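Local coordinates for protein PHOX (Pseudomonas fluorescens, PDB 4A9V) that hydrolyses phosphate monoesters as an alkaline phosphatase of the PhoX family, with a cofactor of iron and calcium ions held in a beta-propeller, at residues Glu347-Phe361 against Gln364-Val378. Sequence-based numbering, arbitrary orientation.
Sequences ELTHGKNGIDASSGF and QAEVLIHARLAASVV. With EDO (1,2-ethanediol), chain H.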
loop_
_atom_site.group_PDB
_atom_site.type_symbol
_atom_site.label_atom_id
_atom_site.label_comp_id
_atom_site.label_asym_id
_atom_site.label_seq_id
_atom_site.Cartn_x
_atom_site.Cartn_y
_atom_site.Cartn_z
ATOM N N GLU A 347 -12.131 11.635 17.057
ATOM C CA GLU A 347 -11.585 12.777 16.337
ATOM C C GLU A 347 -10.183 13.167 16.823
ATOM O O GLU A 347 -9.944 13.294 18.027
ATOM C CB GLU A 347 -12.550 13.936 16.568
ATOM C CG GLU A 347 -12.311 15.196 15.784
ATOM C CD GLU A 347 -13.371 16.237 16.088
ATOM O OE1 GLU A 347 -14.500 15.848 16.475
ATOM O OE2 GLU A 347 -13.179 17.370 15.645
ATOM N N LEU A 348 -9.292 13.458 15.879
ATOM C CA LEU A 348 -7.982 14.007 16.174
ATOM C C LEU A 348 -7.983 15.489 15.823
ATOM O O LEU A 348 -7.649 15.896 14.703
ATOM C CB LEU A 348 -6.910 13.259 15.383
ATOM C CG LEU A 348 -6.873 11.750 15.635
ATOM C CD1 LEU A 348 -5.751 11.116 14.829
ATOM C CD2 LEU A 348 -6.725 11.429 17.113
ATOM N N THR A 349 -8.406 16.283 16.798
ATOM C CA THR A 349 -8.644 17.707 16.618
ATOM C C THR A 349 -8.065 18.451 17.808
ATOM O O THR A 349 -8.412 18.167 18.950
ATOM C CB THR A 349 -10.153 17.992 16.525
ATOM O OG1 THR A 349 -10.665 17.392 15.328
ATOM C CG2 THR A 349 -10.437 19.495 16.510
ATOM N N HIS A 350 -7.182 19.402 17.543
ATOM C CA HIS A 350 -6.614 20.207 18.604
ATOM C C HIS A 350 -7.708 20.861 19.401
ATOM O O HIS A 350 -8.613 21.477 18.836
ATOM C CB HIS A 350 -5.693 21.261 18.019
ATOM C CG HIS A 350 -4.890 21.989 19.053
ATOM N ND1 HIS A 350 -5.357 23.083 19.681
ATOM C CD2 HIS A 350 -3.711 21.638 19.702
ATOM C CE1 HIS A 350 -4.454 23.489 20.592
ATOM N NE2 HIS A 350 -3.433 22.617 20.584
ATOM N N GLY A 351 -7.651 20.698 20.721
ATOM C CA GLY A 351 -8.665 21.255 21.615
ATOM C C GLY A 351 -9.755 20.275 22.025
ATOM O O GLY A 351 -10.688 20.650 22.734
ATOM N N LYS A 352 -9.731 19.076 21.452
ATOM C CA LYS A 352 -10.723 18.048 21.768
ATOM C C LYS A 352 -10.048 16.769 22.270
ATOM O O LYS A 352 -8.919 16.471 21.897
ATOM C CB LYS A 352 -11.567 17.730 20.531
ATOM C CG LYS A 352 -12.482 18.856 20.077
ATOM C CD LYS A 352 -13.467 18.355 19.033
ATOM C CE LYS A 352 -14.470 19.424 18.633
ATOM N NZ LYS A 352 -15.327 18.963 17.506
ATOM N N ASN A 353 -10.783 15.973 23.041
ATOM C CA ASN A 353 -10.348 14.626 23.421
ATOM C C ASN A 353 -8.973 14.629 24.090
ATOM O O ASN A 353 -8.263 13.626 24.080
ATOM C CB ASN A 353 -10.337 13.697 22.202
ATOM C CG ASN A 353 -11.723 13.452 21.646
ATOM O OD1 ASN A 353 -12.693 13.324 22.403
ATOM N ND2 ASN A 353 -11.822 13.334 20.322
ATOM N N GLY A 354 -8.660 15.722 24.776
ATOM C CA GLY A 354 -7.426 15.808 25.555
ATOM C C GLY A 354 -6.187 16.091 24.724
ATOM O O GLY A 354 -5.065 16.031 25.235
ATOM N N ILE A 355 -6.394 16.486 23.471
ATOM C CA ILE A 355 -5.309 16.868 22.583
ATOM C C ILE A 355 -5.094 18.380 22.671
ATOM O O ILE A 355 -5.899 19.162 22.168
ATOM C CB ILE A 355 -5.631 16.499 21.126
ATOM C CG1 ILE A 355 -5.872 14.995 20.984
ATOM C CG2 ILE A 355 -4.518 16.948 20.196
ATOM C CD1 ILE A 355 -6.480 14.625 19.651
ATOM N N ASP A 356 -4.011 18.787 23.325
ATOM C CA ASP A 356 -3.762 20.200 23.574
ATOM C C ASP A 356 -2.323 20.381 24.047
ATOM O O ASP A 356 -1.515 19.454 23.971
ATOM C CB ASP A 356 -4.749 20.747 24.612
ATOM C CG ASP A 356 -4.702 19.988 25.920
ATOM O OD1 ASP A 356 -3.620 19.475 26.272
ATOM O OD2 ASP A 356 -5.747 19.904 26.598
ATOM N N ALA A 357 -1.973 21.599 24.433
ATOM C CA ALA A 357 -0.597 21.888 24.789
ATOM C C ALA A 357 -0.126 20.986 25.930
ATOM O O ALA A 357 1.024 20.545 25.943
ATOM C CB ALA A 357 -0.445 23.355 25.166
ATOM N N SER A 358 -1.036 20.639 26.837
ATOM C CA SER A 358 -0.674 19.838 28.006
ATOM C C SER A 358 -0.302 18.407 27.618
ATOM O O SER A 358 0.405 17.724 28.357
ATOM C CB SER A 358 -1.815 19.822 29.031
ATOM O OG SER A 358 -2.881 18.988 28.610
ATOM N N SER A 359 -0.756 17.962 26.447
ATOM C CA SER A 359 -0.384 16.642 25.944
ATOM C C SER A 359 0.560 16.748 24.747
ATOM O O SER A 359 0.953 15.731 24.174
ATOM C CB SER A 359 -1.630 15.824 25.575
ATOM O OG SER A 359 -2.438 16.507 24.633
ATOM N N GLY A 360 1.062 17.956 24.498
ATOM C CA GLY A 360 2.246 18.145 23.661
ATOM C C GLY A 360 1.947 18.644 22.257
ATOM O O GLY A 360 2.785 18.532 21.369
ATOM N N PHE A 361 0.737 19.151 22.039
ATOM C CA PHE A 361 0.332 19.609 20.710
ATOM C C PHE A 361 -0.002 21.095 20.754
ATOM O O PHE A 361 -0.937 21.512 21.432
ATOM C CB PHE A 361 -0.879 18.818 20.217
ATOM C CG PHE A 361 -0.687 17.332 20.260
ATOM C CD1 PHE A 361 -0.987 16.621 21.404
ATOM C CD2 PHE A 361 -0.128 16.662 19.188
ATOM C CE1 PHE A 361 -0.743 15.266 21.479
ATOM C CE2 PHE A 361 0.074 15.298 19.242
ATOM C CZ PHE A 361 -0.195 14.606 20.403
ATOM N N GLN A 364 -3.115 22.478 15.430
ATOM C CA GLN A 364 -3.632 21.375 14.641
ATOM C C GLN A 364 -2.569 20.818 13.697
ATOM O O GLN A 364 -2.533 19.616 13.455
ATOM C CB GLN A 364 -4.871 21.815 13.860
ATOM C CG GLN A 364 -5.482 20.718 12.999
ATOM C CD GLN A 364 -5.988 19.531 13.796
ATOM O OE1 GLN A 364 -6.059 19.564 15.023
ATOM N NE2 GLN A 364 -6.405 18.488 13.086
ATOM N N ALA A 365 -1.650 21.655 13.230
ATOM C CA ALA A 365 -0.559 21.151 12.399
ATOM C C ALA A 365 0.221 20.063 13.124
ATOM O O ALA A 365 0.548 19.026 12.543
ATOM C CB ALA A 365 0.364 22.283 11.992
ATOM N N GLU A 366 0.536 20.299 14.392
ATOM C CA GLU A 366 1.276 19.310 15.171
ATOM C C GLU A 366 0.495 18.024 15.413
ATOM O O GLU A 366 1.071 16.943 15.445
ATOM C CB GLU A 366 1.729 19.917 16.497
ATOM C CG GLU A 366 2.752 21.021 16.305
ATOM C CD GLU A 366 3.443 21.456 17.586
ATOM O OE1 GLU A 366 3.155 20.900 18.669
ATOM O OE2 GLU A 366 4.363 22.294 17.484
ATOM N N VAL A 367 -0.817 18.140 15.578
ATOM C CA VAL A 367 -1.677 16.969 15.669
ATOM C C VAL A 367 -1.508 16.080 14.439
ATOM O O VAL A 367 -1.435 14.857 14.553
ATOM C CB VAL A 367 -3.154 17.376 15.857
ATOM C CG1 VAL A 367 -4.055 16.151 15.848
ATOM C CG2 VAL A 367 -3.325 18.157 17.153
ATOM N N LEU A 368 -1.442 16.696 13.266
ATOM C CA LEU A 368 -1.349 15.945 12.015
ATOM C C LEU A 368 0.057 15.382 11.784
ATOM O O LEU A 368 0.218 14.215 11.422
ATOM C CB LEU A 368 -1.768 16.840 10.848
ATOM C CG LEU A 368 -3.228 17.298 10.902
ATOM C CD1 LEU A 368 -3.450 18.433 9.918
ATOM C CD2 LEU A 368 -4.170 16.138 10.642
ATOM N N ILE A 369 1.080 16.195 12.030
ATOM C CA ILE A 369 2.463 15.761 11.864
ATOM C C ILE A 369 2.765 14.607 12.826
ATOM O O ILE A 369 3.507 13.684 12.492
ATOM C CB ILE A 369 3.428 16.948 12.075
ATOM C CG1 ILE A 369 3.193 18.031 11.014
ATOM C CG2 ILE A 369 4.876 16.484 12.046
ATOM C CD1 ILE A 369 3.811 19.371 11.358
ATOM N N HIS A 370 2.176 14.676 14.017
ATOM C CA HIS A 370 2.361 13.671 15.057
ATOM C C HIS A 370 1.080 12.928 15.331
ATOM O O HIS A 370 0.753 12.609 16.477
ATOM C CB HIS A 370 2.893 14.334 16.321
ATOM C CG HIS A 370 4.251 14.940 16.135
ATOM N ND1 HIS A 370 4.702 15.972 16.874
ATOM C CD2 HIS A 370 5.286 14.592 15.274
ATOM C CE1 HIS A 370 5.956 16.277 16.492
ATOM N NE2 HIS A 370 6.308 15.438 15.506
ATOM N N ALA A 371 0.412 12.504 14.264
ATOM C CA ALA A 371 -0.875 11.835 14.383
ATOM C C ALA A 371 -0.802 10.585 15.263
ATOM O O ALA A 371 -1.747 10.295 15.988
ATOM C CB ALA A 371 -1.414 11.495 13.012
ATOM N N ARG A 372 0.298 9.835 15.196
ATOM C CA ARG A 372 0.425 8.642 16.027
ATOM C C ARG A 372 0.289 9.008 17.503
ATOM O O ARG A 372 -0.323 8.273 18.280
ATOM C CB ARG A 372 1.778 7.967 15.799
ATOM C CG ARG A 372 1.884 7.175 14.507
ATOM C CD ARG A 372 3.205 6.428 14.435
ATOM N NE ARG A 372 3.212 5.475 13.343
ATOM C CZ ARG A 372 4.181 4.601 13.121
ATOM N NH1 ARG A 372 5.293 4.616 13.848
ATOM N NH2 ARG A 372 4.014 3.684 12.187
ATOM N N LEU A 373 0.977 10.067 17.914
ATOM C CA LEU A 373 0.969 10.492 19.305
ATOM C C LEU A 373 -0.414 10.974 19.712
ATOM O O LEU A 373 -0.863 10.716 20.818
ATOM C CB LEU A 373 2.000 11.596 19.538
ATOM C CG LEU A 373 3.448 11.119 19.469
ATOM C CD1 LEU A 373 4.386 12.298 19.673
ATOM C CD2 LEU A 373 3.721 10.052 20.517
ATOM N N ALA A 374 -1.080 11.707 18.827
ATOM C CA ALA A 374 -2.418 12.204 19.128
ATOM C C ALA A 374 -3.397 11.036 19.278
ATOM O O ALA A 374 -4.246 11.029 20.174
ATOM C CB ALA A 374 -2.881 13.163 18.040
ATOM N N ALA A 375 -3.267 10.033 18.414
ATOM C CA ALA A 375 -4.140 8.872 18.466
ATOM C C ALA A 375 -3.932 8.065 19.758
ATOM O O ALA A 375 -4.879 7.514 20.314
ATOM C CB ALA A 375 -3.912 8.001 17.241
ATOM N N SER A 376 -2.703 8.015 20.260
ATOM C CA SER A 376 -2.470 7.390 21.554
ATOM C C SER A 376 -3.165 8.159 22.677
ATOM O O SER A 376 -3.748 7.560 23.574
ATOM C CB SER A 376 -0.976 7.272 21.845
ATOM O OG SER A 376 -0.357 6.321 20.994
ATOM N N VAL A 377 -3.113 9.486 22.624
ATOM C CA VAL A 377 -3.763 10.300 23.654
ATOM C C VAL A 377 -5.254 9.968 23.751
ATOM O O VAL A 377 -5.808 9.884 24.847
ATOM C CB VAL A 377 -3.567 11.809 23.395
ATOM C CG1 VAL A 377 -4.486 12.642 24.281
ATOM C CG2 VAL A 377 -2.122 12.195 23.638
ATOM N N VAL A 378 -5.909 9.764 22.613
ATOM C CA VAL A 378 -7.356 9.553 22.622
ATOM C C VAL A 378 -7.752 8.086 22.778
ATOM O O VAL A 378 -8.932 7.768 22.818
ATOM C CB VAL A 378 -8.052 10.137 21.371
ATOM C CG1 VAL A 378 -7.639 11.580 21.155
ATOM C CG2 VAL A 378 -7.781 9.290 20.136
HETATM C C1 EDO H . -8.496 20.104 8.383
HETATM O O1 EDO H . -9.683 20.908 8.226
HETATM C C2 EDO H . -8.137 20.009 9.863
HETATM O O2 EDO H . -6.977 19.187 10.066
HETATM O O HOH W 1 -7.799 11.661 25.988
#
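The primary amide of Q364 grips the backbone on both sides of T349: OE1 accepts from H350 N at 2.8 Å, and NE2 gives a longer, nearly straight bond to L348 O (3.3 Å, 177°) that lies in the amide's own plane. A bend at chi2 (63°) turns the amide to the loop, while NE2 also donates to O2 of an ethanediol, probably from the crystallisation liquor. Replacing the glutamine by alanine removes both amide ends and is likely to leave H350 N and L348 O without these partners and the start of the turn less tightly held. Beyond these two bonds the direct contacts are mainly apolar. V367 spreads its two methyls, CG1 lying against L348 and CG2 pressed tightly on I355 CG2 at 3.5 Å. V378 CG1 lies 3.6 Å from both I355 CD1 and N353 CB. With CG anti to its carbonyl carbon (chi1 -53°), F361 sends its ring in among the helix residues: CZ comes 3.4 Å from A374 N, CE2 rests on A374 CB, and V377 CG2 meets the ring edge at CE1. H350 NE2 donates in its ring plane to F361 O, from above that carbonyl's plane, tying early loop to late. One water bridges N353 O and V377 O. The loop leaves strand 340-347 and folds back over helices 364-369 and 371-377 at the propeller's periphery, where L348, A375 and V378 pack on V326 of strand 322-329, and L373 touches helix 211-216.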